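Local coordinates for Non-fluorescent flavoprotein (Photobacterium phosphoreum, PDB 1FVP) that binds flavin mononucleotide carrying a covalently attached myristate, as a homodimer of the bacterial luciferase family whose own enzymatic role is uncertain, at residues M1-F9 with V221-I231; E70-S78 with A89-D97. All blocks are in the same frame, centred on the assembly; numbering follows the deposited sequence.

Contact 1 of 2, residues M1-F9 with V221-I231; sequences MNKWNYGVF and VIKFRQDNNLI. With FMA (6-(3-tetradecanoic acid) flavine mononucleotide), chain D.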
loop_
_atom_site.group_PDB
_atom_site.type_symbol
_atom_site.label_atom_id
_atom_site.label_comp_id
_atom_site.label_asym_id
_atom_site.label_seq_id
_atom_site.Cartn_x
_atom_site.Cartn_y
_atom_site.Cartn_z
ATOM N N MET A 1 -9.393 -19.070 5.468
ATOM C CA MET A 1 -8.364 -19.951 6.063
ATOM C C MET A 1 -8.279 -21.249 5.258
ATOM O O MET A 1 -7.462 -22.158 5.457
ATOM C CB MET A 1 -8.626 -20.124 7.552
ATOM C CG MET A 1 -8.676 -18.763 8.225
ATOM S SD MET A 1 -6.955 -18.116 8.253
ATOM C CE MET A 1 -7.288 -16.366 8.523
ATOM N N ASN A 2 -9.149 -21.320 4.292
ATOM C CA ASN A 2 -9.389 -22.343 3.278
ATOM C C ASN A 2 -10.167 -21.516 2.212
ATOM O O ASN A 2 -10.346 -21.844 1.050
ATOM C CB ASN A 2 -10.122 -23.560 3.771
ATOM C CG ASN A 2 -11.621 -23.571 3.531
ATOM O OD1 ASN A 2 -12.319 -22.538 3.472
ATOM N ND2 ASN A 2 -12.173 -24.782 3.379
ATOM N N LYS A 3 -10.658 -20.431 2.799
ATOM C CA LYS A 3 -11.406 -19.375 2.142
ATOM C C LYS A 3 -10.284 -18.475 1.565
ATOM O O LYS A 3 -9.444 -18.063 2.365
ATOM C CB LYS A 3 -12.207 -18.481 3.069
ATOM C CG LYS A 3 -12.572 -17.127 2.447
ATOM C CD LYS A 3 -13.277 -16.222 3.434
ATOM C CE LYS A 3 -13.362 -14.788 2.949
ATOM N NZ LYS A 3 -14.418 -14.060 3.709
ATOM N N TRP A 4 -10.382 -18.263 0.285
ATOM C CA TRP A 4 -9.444 -17.467 -0.492
ATOM C C TRP A 4 -9.969 -16.049 -0.743
ATOM O O TRP A 4 -10.991 -15.910 -1.432
ATOM C CB TRP A 4 -9.191 -18.124 -1.841
ATOM C CG TRP A 4 -8.674 -19.509 -1.786
ATOM C CD1 TRP A 4 -8.450 -20.323 -0.714
ATOM C CD2 TRP A 4 -8.338 -20.289 -2.955
ATOM N NE1 TRP A 4 -8.002 -21.550 -1.127
ATOM C CE2 TRP A 4 -7.914 -21.556 -2.492
ATOM C CE3 TRP A 4 -8.347 -20.008 -4.318
ATOM C CZ2 TRP A 4 -7.501 -22.548 -3.364
ATOM C CZ3 TRP A 4 -7.945 -21.001 -5.175
ATOM C CH2 TRP A 4 -7.523 -22.246 -4.716
ATOM N N ASN A 5 -9.233 -15.103 -0.187
ATOM C CA ASN A 5 -9.605 -13.672 -0.378
ATOM C C ASN A 5 -8.934 -13.344 -1.721
ATOM O O ASN A 5 -7.963 -14.050 -2.083
ATOM C CB ASN A 5 -9.238 -12.887 0.861
ATOM C CG ASN A 5 -9.923 -11.556 1.064
ATOM O OD1 ASN A 5 -9.250 -10.500 1.112
ATOM N ND2 ASN A 5 -11.253 -11.517 1.199
ATOM N N TYR A 6 -9.447 -12.363 -2.428
ATOM C CA TYR A 6 -8.924 -11.919 -3.722
ATOM C C TYR A 6 -8.754 -10.404 -3.744
ATOM O O TYR A 6 -9.629 -9.664 -3.276
ATOM C CB TYR A 6 -9.861 -12.330 -4.866
ATOM C CG TYR A 6 -10.005 -13.820 -5.006
ATOM C CD1 TYR A 6 -9.010 -14.574 -5.637
ATOM C CD2 TYR A 6 -11.123 -14.479 -4.519
ATOM C CE1 TYR A 6 -9.132 -15.955 -5.783
ATOM C CE2 TYR A 6 -11.257 -15.862 -4.643
ATOM C CZ TYR A 6 -10.260 -16.591 -5.276
ATOM O OH TYR A 6 -10.427 -17.939 -5.389
ATOM N N GLY A 7 -7.634 -10.002 -4.305
ATOM C CA GLY A 7 -7.271 -8.571 -4.425
ATOM C C GLY A 7 -6.860 -8.312 -5.869
ATOM O O GLY A 7 -6.853 -9.276 -6.646
ATOM N N VAL A 8 -6.554 -7.080 -6.201
ATOM C CA VAL A 8 -6.143 -6.692 -7.565
ATOM C C VAL A 8 -4.862 -5.863 -7.428
ATOM O O VAL A 8 -4.668 -5.243 -6.364
ATOM C CB VAL A 8 -7.289 -5.922 -8.243
ATOM C CG1 VAL A 8 -6.833 -5.099 -9.435
ATOM C CG2 VAL A 8 -8.460 -6.802 -8.622
ATOM N N PHE A 9 -4.050 -5.842 -8.468
ATOM C CA PHE A 9 -2.807 -5.050 -8.443
ATOM C C PHE A 9 -2.582 -4.482 -9.855
ATOM O O PHE A 9 -3.143 -5.010 -10.818
ATOM C CB PHE A 9 -1.617 -5.837 -7.970
ATOM C CG PHE A 9 -0.923 -6.700 -8.979
ATOM C CD1 PHE A 9 0.120 -6.184 -9.750
ATOM C CD2 PHE A 9 -1.312 -8.026 -9.149
ATOM C CE1 PHE A 9 0.766 -6.981 -10.674
ATOM C CE2 PHE A 9 -0.672 -8.852 -10.082
ATOM C CZ PHE A 9 0.362 -8.302 -10.840
ATOM N N VAL A 221 -16.921 -16.572 -7.052
ATOM C CA VAL A 221 -16.482 -16.684 -5.644
ATOM C C VAL A 221 -17.668 -16.395 -4.733
ATOM O O VAL A 221 -18.038 -17.225 -3.883
ATOM C CB VAL A 221 -15.273 -15.784 -5.389
ATOM C CG1 VAL A 221 -14.826 -15.828 -3.937
ATOM C CG2 VAL A 221 -14.134 -16.126 -6.325
ATOM N N ILE A 222 -18.289 -15.249 -4.924
ATOM C CA ILE A 222 -19.444 -14.848 -4.121
ATOM C C ILE A 222 -20.363 -16.047 -3.930
ATOM O O ILE A 222 -21.067 -16.087 -2.912
ATOM C CB ILE A 222 -20.171 -13.595 -4.699
ATOM C CG1 ILE A 222 -20.941 -12.898 -3.555
ATOM C CG2 ILE A 222 -21.127 -13.918 -5.874
ATOM C CD1 ILE A 222 -20.043 -12.279 -2.442
ATOM N N LYS A 223 -20.347 -16.973 -4.866
ATOM C CA LYS A 223 -21.163 -18.187 -4.834
ATOM C C LYS A 223 -20.467 -19.328 -4.098
ATOM O O LYS A 223 -20.998 -19.800 -3.081
ATOM C CB LYS A 223 -21.562 -18.671 -6.219
ATOM C CG LYS A 223 -22.995 -19.219 -6.266
ATOM C CD LYS A 223 -23.416 -19.443 -7.702
ATOM C CE LYS A 223 -23.191 -18.264 -8.623
ATOM N NZ LYS A 223 -24.293 -17.269 -8.615
ATOM N N PHE A 224 -19.328 -19.752 -4.604
ATOM C CA PHE A 224 -18.485 -20.814 -4.037
ATOM C C PHE A 224 -18.458 -20.651 -2.505
ATOM O O PHE A 224 -18.473 -21.660 -1.780
ATOM C CB PHE A 224 -17.059 -20.802 -4.582
ATOM C CG PHE A 224 -16.080 -21.636 -3.803
ATOM C CD1 PHE A 224 -15.432 -21.119 -2.679
ATOM C CD2 PHE A 224 -15.821 -22.952 -4.194
ATOM C CE1 PHE A 224 -14.542 -21.890 -1.959
ATOM C CE2 PHE A 224 -14.913 -23.748 -3.484
ATOM C CZ PHE A 224 -14.283 -23.206 -2.349
ATOM N N ARG A 225 -18.349 -19.392 -2.087
ATOM C CA ARG A 225 -18.361 -19.105 -0.643
ATOM C C ARG A 225 -19.799 -19.551 -0.255
ATOM O O ARG A 225 -20.014 -20.705 0.128
ATOM C CB ARG A 225 -18.143 -17.687 -0.200
ATOM C CG ARG A 225 -17.432 -16.663 -1.022
ATOM C CD ARG A 225 -15.977 -16.471 -0.738
ATOM N NE ARG A 225 -15.660 -15.052 -0.617
ATOM C CZ ARG A 225 -14.486 -14.450 -0.745
ATOM N NH1 ARG A 225 -13.387 -15.133 -1.033
ATOM N NH2 ARG A 225 -14.437 -13.123 -0.568
ATOM N N GLN A 226 -20.719 -18.625 -0.446
ATOM C CA GLN A 226 -22.134 -18.830 -0.158
ATOM C C GLN A 226 -22.496 -20.312 -0.146
ATOM O O GLN A 226 -22.816 -20.927 0.880
ATOM C CB GLN A 226 -23.028 -18.081 -1.159
ATOM C CG GLN A 226 -23.124 -16.611 -0.871
ATOM C CD GLN A 226 -24.395 -15.945 -1.319
ATOM O OE1 GLN A 226 -25.454 -16.561 -1.467
ATOM N NE2 GLN A 226 -24.279 -14.623 -1.528
ATOM N N ASP A 227 -22.428 -20.874 -1.334
ATOM C CA ASP A 227 -22.753 -22.273 -1.629
ATOM C C ASP A 227 -22.304 -23.198 -0.496
ATOM O O ASP A 227 -23.162 -23.873 0.101
ATOM C CB ASP A 227 -22.217 -22.695 -2.997
ATOM C CG ASP A 227 -22.906 -23.945 -3.527
ATOM O OD1 ASP A 227 -24.137 -23.933 -3.687
ATOM O OD2 ASP A 227 -22.164 -24.927 -3.768
ATOM N N ASN A 228 -20.998 -23.186 -0.275
ATOM C CA ASN A 228 -20.397 -24.034 0.767
ATOM C C ASN A 228 -19.443 -23.225 1.650
ATOM O O ASN A 228 -18.489 -22.563 1.240
ATOM C CB ASN A 228 -19.813 -25.304 0.172
ATOM C CG ASN A 228 -18.523 -25.149 -0.594
ATOM O OD1 ASN A 228 -17.531 -25.832 -0.304
ATOM N ND2 ASN A 228 -18.521 -24.260 -1.579
ATOM N N ASN A 229 -19.755 -23.298 2.918
ATOM C CA ASN A 229 -19.175 -22.746 4.104
ATOM C C ASN A 229 -17.960 -21.831 4.014
ATOM O O ASN A 229 -16.794 -22.276 4.066
ATOM C CB ASN A 229 -18.873 -23.920 5.080
ATOM C CG ASN A 229 -18.177 -25.083 4.388
ATOM O OD1 ASN A 229 -18.875 -25.936 3.803
ATOM N ND2 ASN A 229 -16.839 -25.125 4.465
ATOM N N LEU A 230 -18.253 -20.544 3.961
ATOM C CA LEU A 230 -17.233 -19.473 3.952
ATOM C C LEU A 230 -17.846 -18.292 4.710
ATOM O O LEU A 230 -17.731 -18.285 5.959
ATOM C CB LEU A 230 -16.639 -19.251 2.586
ATOM C CG LEU A 230 -15.753 -20.332 1.982
ATOM C CD1 LEU A 230 -15.210 -19.897 0.625
ATOM C CD2 LEU A 230 -14.590 -20.650 2.917
ATOM N N ILE A 231 -18.463 -17.349 4.027
ATOM C CA ILE A 231 -19.105 -16.194 4.681
ATOM C C ILE A 231 -20.461 -15.914 4.016
ATOM O O ILE A 231 -20.466 -15.098 3.067
ATOM C CB ILE A 231 -18.208 -14.922 4.815
ATOM C CG1 ILE A 231 -17.025 -15.137 5.779
ATOM C CG2 ILE A 231 -19.010 -13.673 5.313
ATOM C CD1 ILE A 231 -15.856 -16.043 5.368
ATOM O OXT ILE A 231 -21.463 -16.504 4.460
HETATM N N1 FMA D . -9.821 -25.054 -2.403
HETATM C C2 FMA D . -10.019 -24.265 -1.346
HETATM O O2 FMA D . -9.726 -24.451 -0.226
HETATM N N3 FMA D . -10.680 -22.981 -1.536
HETATM C C4 FMA D . -11.093 -22.587 -2.757
HETATM O O4 FMA D . -11.644 -21.513 -2.864
HETATM C C4A FMA D . -10.875 -23.450 -3.875
HETATM N N5 FMA D . -11.238 -23.167 -5.100
HETATM C C5A FMA D . -11.064 -23.935 -6.187
HETATM C C6 FMA D . -11.484 -23.548 -7.456
HETATM C C7 FMA D . -11.259 -24.405 -8.505
HETATM C C7M FMA D . -11.677 -24.078 -9.981
HETATM C C8 FMA D . -10.615 -25.683 -8.315
HETATM C C8M FMA D . -10.353 -26.649 -9.424
HETATM C C9 FMA D . -10.217 -26.035 -7.043
HETATM C C9A FMA D . -10.401 -25.224 -5.962
HETATM N N10 FMA D . -10.015 -25.518 -4.661
HETATM C C10 FMA D . -10.201 -24.745 -3.591
HETATM C C1B FMA D . -9.314 -26.846 -4.371
HETATM C C2B FMA D . -8.331 -26.818 -3.122
HETATM O O2B FMA D . -7.152 -27.363 -3.688
HETATM C C3B FMA D . -8.917 -27.649 -2.004
HETATM O "O3'" FMA D . -10.295 -27.789 -2.144
HETATM C C4B FMA D . -8.617 -27.155 -0.585
HETATM O "O4'" FMA D . -7.164 -27.069 -0.358
HETATM C C5B FMA D . -9.205 -28.133 0.470
HETATM O "O5'" FMA D . -8.005 -28.601 1.332
HETATM P P FMA D . -7.590 -30.078 1.711
HETATM O O1P FMA D . -8.793 -30.470 2.638
HETATM O O2P FMA D . -7.553 -30.856 0.488
HETATM O O3P FMA D . -6.318 -30.036 2.249
HETATM C "C1'" FMA D . -14.506 -21.486 -7.710
HETATM O "O1'" FMA D . -14.504 -21.931 -8.920
HETATM O "O2'" FMA D . -15.572 -21.106 -7.214
HETATM C "C2'" FMA D . -13.452 -22.119 -6.863
HETATM C "C3'" FMA D . -12.109 -22.222 -7.599
HETATM C "C4'" FMA D . -11.269 -21.044 -7.207
HETATM C "C5'" FMA D . -11.256 -19.804 -8.068
HETATM C "C6'" FMA D . -9.872 -19.250 -8.300
HETATM C "C7'" FMA D . -9.877 -17.751 -8.566
HETATM C "C8'" FMA D . -9.369 -17.313 -9.873
HETATM C "C9'" FMA D . -7.903 -16.946 -10.031
HETATM C C11 FMA D . -7.453 -16.878 -11.458
HETATM C C12 FMA D . -8.308 -16.335 -12.543
HETATM C C13 FMA D . -7.756 -16.181 -13.921
HETATM C C14 FMA D . -8.651 -15.575 -14.953
HETATM C C15 FMA D . -10.069 -16.074 -14.938
HETATM O O HOH W 1 -11.778 -12.087 -1.761
#
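Y6 meets V221 where the N-terminal segment passes the last turns of helix 207-227, the closely packed end of the contact. CE2 of Y6 lies 3.3 Å from CG2 of V221, while its CE1 and OH rest against the fatty chain of the flavin, so the ring touches both helix and ligand, from neighbouring directions. The same flavin binds between the two segments: its pyrimidine part covers one face of the W4 indole, with C4 3.4 Å above the ring plane, and F224 approaches O4 from the helix side. N3 of the flavin donates to the backbone O of N2 (2.8 Å). R225, bent about its CB-CG and CG-CD bonds (chi2 -95°, chi3 -133°), presents its guanidinium edge to the carbonyl of W4, NH1 standing 2.6 Å from O; CE of K3 lies over one guanidinium face. A water accepts from R225 NH2. Outward lies the solvent side, where the extended K3 chain crosses the exposed I231 and L230 comes up to CB of K3. With NZ of K3 4.4 Å from NH2 of R225, the two cations probably disfavour each other, and the joint appears to rest on R225 against W4 and K3 and on the shared flavin.

Contact 2 of 2, residues E70-S78 with A89-D97; sequences EKLYVLATS and ALPLVFKWD. With FMA (6-(3-tetradecanoic acid) flavine mononucleotide), chain C.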
loop_
_atom_site.group_PDB
_atom_site.type_symbol
_atom_site.label_atom_id
_atom_site.label_comp_id
_atom_site.label_asym_id
_atom_site.label_seq_id
_atom_site.Cartn_x
_atom_site.Cartn_y
_atom_site.Cartn_z
ATOM N N GLU A 70 -5.307 -3.474 6.807
ATOM C CA GLU A 70 -4.573 -3.414 8.086
ATOM C C GLU A 70 -3.294 -4.234 8.074
ATOM O O GLU A 70 -2.291 -3.774 8.651
ATOM C CB GLU A 70 -5.463 -3.898 9.231
ATOM C CG GLU A 70 -6.646 -4.749 8.766
ATOM C CD GLU A 70 -7.501 -5.331 9.844
ATOM O OE1 GLU A 70 -8.374 -4.661 10.391
ATOM O OE2 GLU A 70 -7.193 -6.526 10.093
ATOM N N LYS A 71 -3.293 -5.393 7.447
ATOM C CA LYS A 71 -2.210 -6.359 7.340
ATOM C C LYS A 71 -0.936 -5.863 6.692
ATOM O O LYS A 71 -1.017 -4.983 5.833
ATOM C CB LYS A 71 -2.638 -7.598 6.560
ATOM C CG LYS A 71 -3.902 -8.303 7.056
ATOM C CD LYS A 71 -4.003 -9.706 6.443
ATOM C CE LYS A 71 -5.434 -10.192 6.309
ATOM N NZ LYS A 71 -5.633 -10.902 5.011
ATOM N N LEU A 72 0.183 -6.426 7.068
ATOM C CA LEU A 72 1.519 -6.049 6.531
ATOM C C LEU A 72 2.231 -7.316 6.044
ATOM O O LEU A 72 2.187 -8.378 6.706
ATOM C CB LEU A 72 2.172 -5.199 7.582
ATOM C CG LEU A 72 3.618 -5.064 7.927
ATOM C CD1 LEU A 72 4.053 -6.176 8.886
ATOM C CD2 LEU A 72 4.507 -5.090 6.688
ATOM N N TYR A 73 2.863 -7.211 4.886
ATOM C CA TYR A 73 3.560 -8.304 4.218
ATOM C C TYR A 73 4.955 -7.886 3.775
ATOM O O TYR A 73 5.268 -6.691 3.840
ATOM C CB TYR A 73 2.756 -8.686 2.951
ATOM C CG TYR A 73 1.352 -9.184 3.172
ATOM C CD1 TYR A 73 0.340 -8.341 3.601
ATOM C CD2 TYR A 73 0.983 -10.496 2.932
ATOM C CE1 TYR A 73 -0.953 -8.794 3.785
ATOM C CE2 TYR A 73 -0.297 -10.984 3.115
ATOM C CZ TYR A 73 -1.264 -10.113 3.548
ATOM O OH TYR A 73 -2.541 -10.562 3.764
ATOM N N VAL A 74 5.737 -8.848 3.312
ATOM C CA VAL A 74 7.087 -8.585 2.805
ATOM C C VAL A 74 7.315 -9.501 1.583
ATOM O O VAL A 74 7.103 -10.709 1.610
ATOM C CB VAL A 74 8.222 -8.623 3.822
ATOM C CG1 VAL A 74 7.798 -8.700 5.277
ATOM C CG2 VAL A 74 9.297 -9.660 3.514
ATOM N N LEU A 75 7.759 -8.853 0.536
ATOM C CA LEU A 75 8.083 -9.387 -0.790
ATOM C C LEU A 75 9.191 -10.432 -0.609
ATOM O O LEU A 75 10.170 -10.129 0.091
ATOM C CB LEU A 75 8.457 -8.193 -1.675
ATOM C CG LEU A 75 8.239 -8.237 -3.171
ATOM C CD1 LEU A 75 6.848 -7.725 -3.508
ATOM C CD2 LEU A 75 9.289 -7.388 -3.882
ATOM N N ALA A 76 8.961 -11.589 -1.201
ATOM C CA ALA A 76 9.946 -12.679 -1.111
ATOM C C ALA A 76 10.849 -12.559 -2.347
ATOM O O ALA A 76 10.833 -13.321 -3.316
ATOM C CB ALA A 76 9.318 -14.017 -0.907
ATOM N N THR A 77 11.651 -11.524 -2.226
ATOM C CA THR A 77 12.642 -10.993 -3.117
ATOM C C THR A 77 13.943 -11.754 -3.205
ATOM O O THR A 77 14.651 -11.649 -4.228
ATOM C CB THR A 77 12.982 -9.516 -2.624
ATOM O OG1 THR A 77 11.854 -9.225 -1.738
ATOM C CG2 THR A 77 13.124 -8.500 -3.753
ATOM N N SER A 78 14.239 -12.474 -2.138
ATOM C CA SER A 78 15.482 -13.272 -2.087
ATOM C C SER A 78 15.376 -14.345 -1.008
ATOM O O SER A 78 14.286 -14.621 -0.512
ATOM C CB SER A 78 16.689 -12.386 -1.854
ATOM O OG SER A 78 16.447 -11.566 -0.712
ATOM N N ALA A 89 7.626 -13.896 11.532
ATOM C CA ALA A 89 6.410 -14.560 11.067
ATOM C C ALA A 89 5.595 -13.872 9.984
ATOM O O ALA A 89 4.471 -14.357 9.690
ATOM C CB ALA A 89 5.507 -14.861 12.281
ATOM N N LEU A 90 6.072 -12.816 9.363
ATOM C CA LEU A 90 5.379 -12.083 8.295
ATOM C C LEU A 90 5.118 -12.926 7.040
ATOM O O LEU A 90 5.965 -13.726 6.598
ATOM C CB LEU A 90 6.283 -10.880 7.931
ATOM C CG LEU A 90 6.907 -10.093 9.069
ATOM C CD1 LEU A 90 8.230 -9.485 8.630
ATOM C CD2 LEU A 90 5.947 -8.982 9.482
ATOM N N PRO A 91 3.967 -12.724 6.438
ATOM C CA PRO A 91 3.597 -13.420 5.204
ATOM C C PRO A 91 4.376 -12.734 4.080
ATOM O O PRO A 91 4.763 -11.558 4.214
ATOM C CB PRO A 91 2.099 -13.266 5.064
ATOM C CG PRO A 91 1.648 -12.508 6.275
ATOM C CD PRO A 91 2.889 -11.814 6.823
ATOM N N LEU A 92 4.575 -13.501 3.032
ATOM C CA LEU A 92 5.278 -13.081 1.828
ATOM C C LEU A 92 4.301 -12.735 0.686
ATOM O O LEU A 92 3.157 -13.225 0.619
ATOM C CB LEU A 92 6.173 -14.225 1.361
ATOM C CG LEU A 92 7.113 -14.993 2.230
ATOM C CD1 LEU A 92 7.663 -16.169 1.418
ATOM C CD2 LEU A 92 8.284 -14.098 2.603
ATOM N N VAL A 93 4.835 -11.923 -0.208
ATOM C CA VAL A 93 4.056 -11.531 -1.423
ATOM C C VAL A 93 4.977 -11.967 -2.574
ATOM O O VAL A 93 6.027 -11.375 -2.827
ATOM C CB VAL A 93 3.557 -10.099 -1.337
ATOM C CG1 VAL A 93 4.654 -9.046 -1.511
ATOM C CG2 VAL A 93 2.382 -9.848 -2.270
ATOM N N PHE A 94 4.576 -13.063 -3.191
ATOM C CA PHE A 94 5.307 -13.719 -4.284
ATOM C C PHE A 94 5.403 -12.855 -5.512
ATOM O O PHE A 94 4.376 -12.282 -5.885
ATOM C CB PHE A 94 4.771 -15.145 -4.503
ATOM C CG PHE A 94 5.278 -16.034 -3.382
ATOM C CD1 PHE A 94 6.632 -16.398 -3.369
ATOM C CD2 PHE A 94 4.458 -16.442 -2.347
ATOM C CE1 PHE A 94 7.157 -17.197 -2.375
ATOM C CE2 PHE A 94 4.968 -17.239 -1.315
ATOM C CZ PHE A 94 6.309 -17.607 -1.336
ATOM N N LYS A 95 6.604 -12.766 -6.079
ATOM C CA LYS A 95 6.757 -11.936 -7.282
ATOM C C LYS A 95 6.042 -12.566 -8.482
ATOM O O LYS A 95 5.727 -13.751 -8.607
ATOM C CB LYS A 95 8.154 -11.512 -7.653
ATOM C CG LYS A 95 8.672 -10.409 -6.716
ATOM C CD LYS A 95 9.644 -9.530 -7.447
ATOM C CE LYS A 95 10.845 -10.243 -8.005
ATOM N NZ LYS A 95 12.044 -9.352 -7.917
ATOM N N TRP A 96 5.761 -11.681 -9.395
ATOM C CA TRP A 96 5.061 -11.876 -10.673
ATOM C C TRP A 96 6.050 -12.415 -11.695
ATOM O O TRP A 96 5.639 -13.395 -12.340
ATOM C CB TRP A 96 4.401 -10.587 -10.962
ATOM C CG TRP A 96 4.337 -9.532 -11.943
ATOM C CD1 TRP A 96 3.263 -8.670 -11.992
ATOM C CD2 TRP A 96 5.204 -9.058 -12.976
ATOM N NE1 TRP A 96 3.411 -7.733 -12.969
ATOM C CE2 TRP A 96 4.597 -7.958 -13.608
ATOM C CE3 TRP A 96 6.435 -9.461 -13.441
ATOM C CZ2 TRP A 96 5.157 -7.268 -14.671
ATOM C CZ3 TRP A 96 7.013 -8.776 -14.496
ATOM C CH2 TRP A 96 6.389 -7.697 -15.116
ATOM N N ASP A 97 7.229 -11.835 -11.798
ATOM C CA ASP A 97 8.269 -12.246 -12.734
ATOM C C ASP A 97 9.204 -13.334 -12.177
ATOM O O ASP A 97 10.421 -13.346 -12.469
ATOM C CB ASP A 97 9.109 -11.104 -13.288
ATOM C CG ASP A 97 9.457 -10.015 -12.317
ATOM O OD1 ASP A 97 8.915 -9.917 -11.220
ATOM O OD2 ASP A 97 10.322 -9.207 -12.713
HETATM N N1 FMA C . 18.848 -5.390 5.158
HETATM C C2 FMA C . 19.908 -4.718 5.629
HETATM O O2 FMA C . 20.918 -4.407 5.113
HETATM N N3 FMA C . 19.898 -4.261 7.015
HETATM C C4 FMA C . 18.836 -4.517 7.791
HETATM O O4 FMA C . 18.810 -4.160 8.937
HETATM C C4A FMA C . 17.725 -5.231 7.265
HETATM N N5 FMA C . 16.678 -5.496 7.995
HETATM C C5A FMA C . 15.583 -6.140 7.587
HETATM C C6 FMA C . 14.517 -6.413 8.432
HETATM C C7 FMA C . 13.416 -7.050 7.928
HETATM C C7M FMA C . 12.160 -7.385 8.795
HETATM C C8 FMA C . 13.365 -7.474 6.549
HETATM C C8M FMA C . 12.189 -8.191 5.975
HETATM C C9 FMA C . 14.444 -7.215 5.735
HETATM C C9A FMA C . 15.568 -6.584 6.195
HETATM N N10 FMA C . 16.696 -6.278 5.420
HETATM C C10 FMA C . 17.792 -5.645 5.840
HETATM C C1B FMA C . 16.729 -6.828 4.047
HETATM C C2B FMA C . 16.823 -6.259 2.639
HETATM O O2B FMA C . 15.870 -7.037 1.918
HETATM C C3B FMA C . 18.220 -6.573 2.110
HETATM O "O3'" FMA C . 19.144 -5.758 2.726
HETATM C C4B FMA C . 18.315 -6.420 0.591
HETATM O "O4'" FMA C . 17.308 -7.318 0.006
HETATM C C5B FMA C . 19.737 -6.760 0.104
HETATM O "O5'" FMA C . 19.788 -8.302 0.063
HETATM P P FMA C . 19.510 -9.218 -1.196
HETATM O O1P FMA C . 18.076 -9.736 -0.826
HETATM O O2P FMA C . 19.474 -8.315 -2.329
HETATM O O3P FMA C . 20.536 -10.130 -1.323
HETATM C "C1'" FMA C . 16.147 -7.480 11.287
HETATM O "O1'" FMA C . 17.153 -8.299 11.222
HETATM O "O2'" FMA C . 15.697 -7.260 12.414
HETATM C "C2'" FMA C . 16.055 -6.457 10.203
HETATM C "C3'" FMA C . 14.630 -5.972 9.847
HETATM C "C4'" FMA C . 14.495 -4.509 10.075
HETATM C "C5'" FMA C . 13.087 -3.941 10.143
HETATM C "C6'" FMA C . 13.180 -2.445 9.987
HETATM C "C7'" FMA C . 11.864 -1.767 10.344
HETATM C "C8'" FMA C . 11.846 -0.323 10.018
HETATM C "C9'" FMA C . 10.597 0.470 10.403
HETATM C C11 FMA C . 9.394 -0.075 9.656
HETATM C C12 FMA C . 8.586 -1.109 10.377
HETATM C C13 FMA C . 7.753 -2.035 9.554
HETATM C C14 FMA C . 6.413 -1.454 9.155
HETATM C C15 FMA C . 5.287 -2.450 9.239
#
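V74 and L90 form the apolar centre, CG1 of the valine standing 3.5 Å from CD1 of the leucine, their side chains crossing at about a right angle. Next to them L72 turns CD1 onto CD2 of L90 and holds the terminal C15 of the bound fatty chain against its CG (3.4 Å). Further along, both methyls of L92 close on CB of A76, and helix 80-87 covers this side through V82 and A85. The opposite face of the sheet carries L75 and V93. CG1 of V93, set between the backbone N and the carbonyl carbon (chi1 73°), is directed at CD1 of L75. Beyond it the aliphatic part of K95 lies across CD2 of L75. At the other end P91 sets CB 3.7 Å from CD2 of Y73.

Between these layers run two parallel strands, the outer members of a right-handed beta-alpha-beta crossover. V74 donates to P91 O (3.0 Å) in the carbonyl plane and takes a bond from V93 N on its own O, that donor lying 52° above the carbonyl plane. A weak bond from A76 N to V93 O ends the ladder, and A76 then centres an inverse gamma turn. There T77 OG1 donates to L75 O, reached from above the carbonyl plane.

The polar edge is S78. Its OG donates to O1P of the flavin phosphate, modelled very short at 2.5 Å, and is also hydrogen-bonded to T81 N at the start of helix 80-87. Segment 70-78 thus runs from L72 at the lipid end to S78 at the phosphate, where the helix N-terminus would probably favour the phosphate's negative charge.

Contact 2 is nested along the chain inside the long loop that contact 1 closes, and both reach the same sheet, their centres 21 Å apart. They meet where CZ of F9 lies 3.1 Å from CD1 of W96. Each serves a different flavin site: contact 1 contributes N2, W4, Y6 and F224 to one pocket, contact 2 L72 and S78 to another, and the F94 side chain lies about 14 Å (nearest atoms) from the fatty chain of contact 1's flavin. Contact 1 grips its ligand mainly by the ring system, with the start of the fatty chain against Y6, contact 2 by phosphate and lipid end, where L32 and L29 of the second subunit pack on L72 and L90.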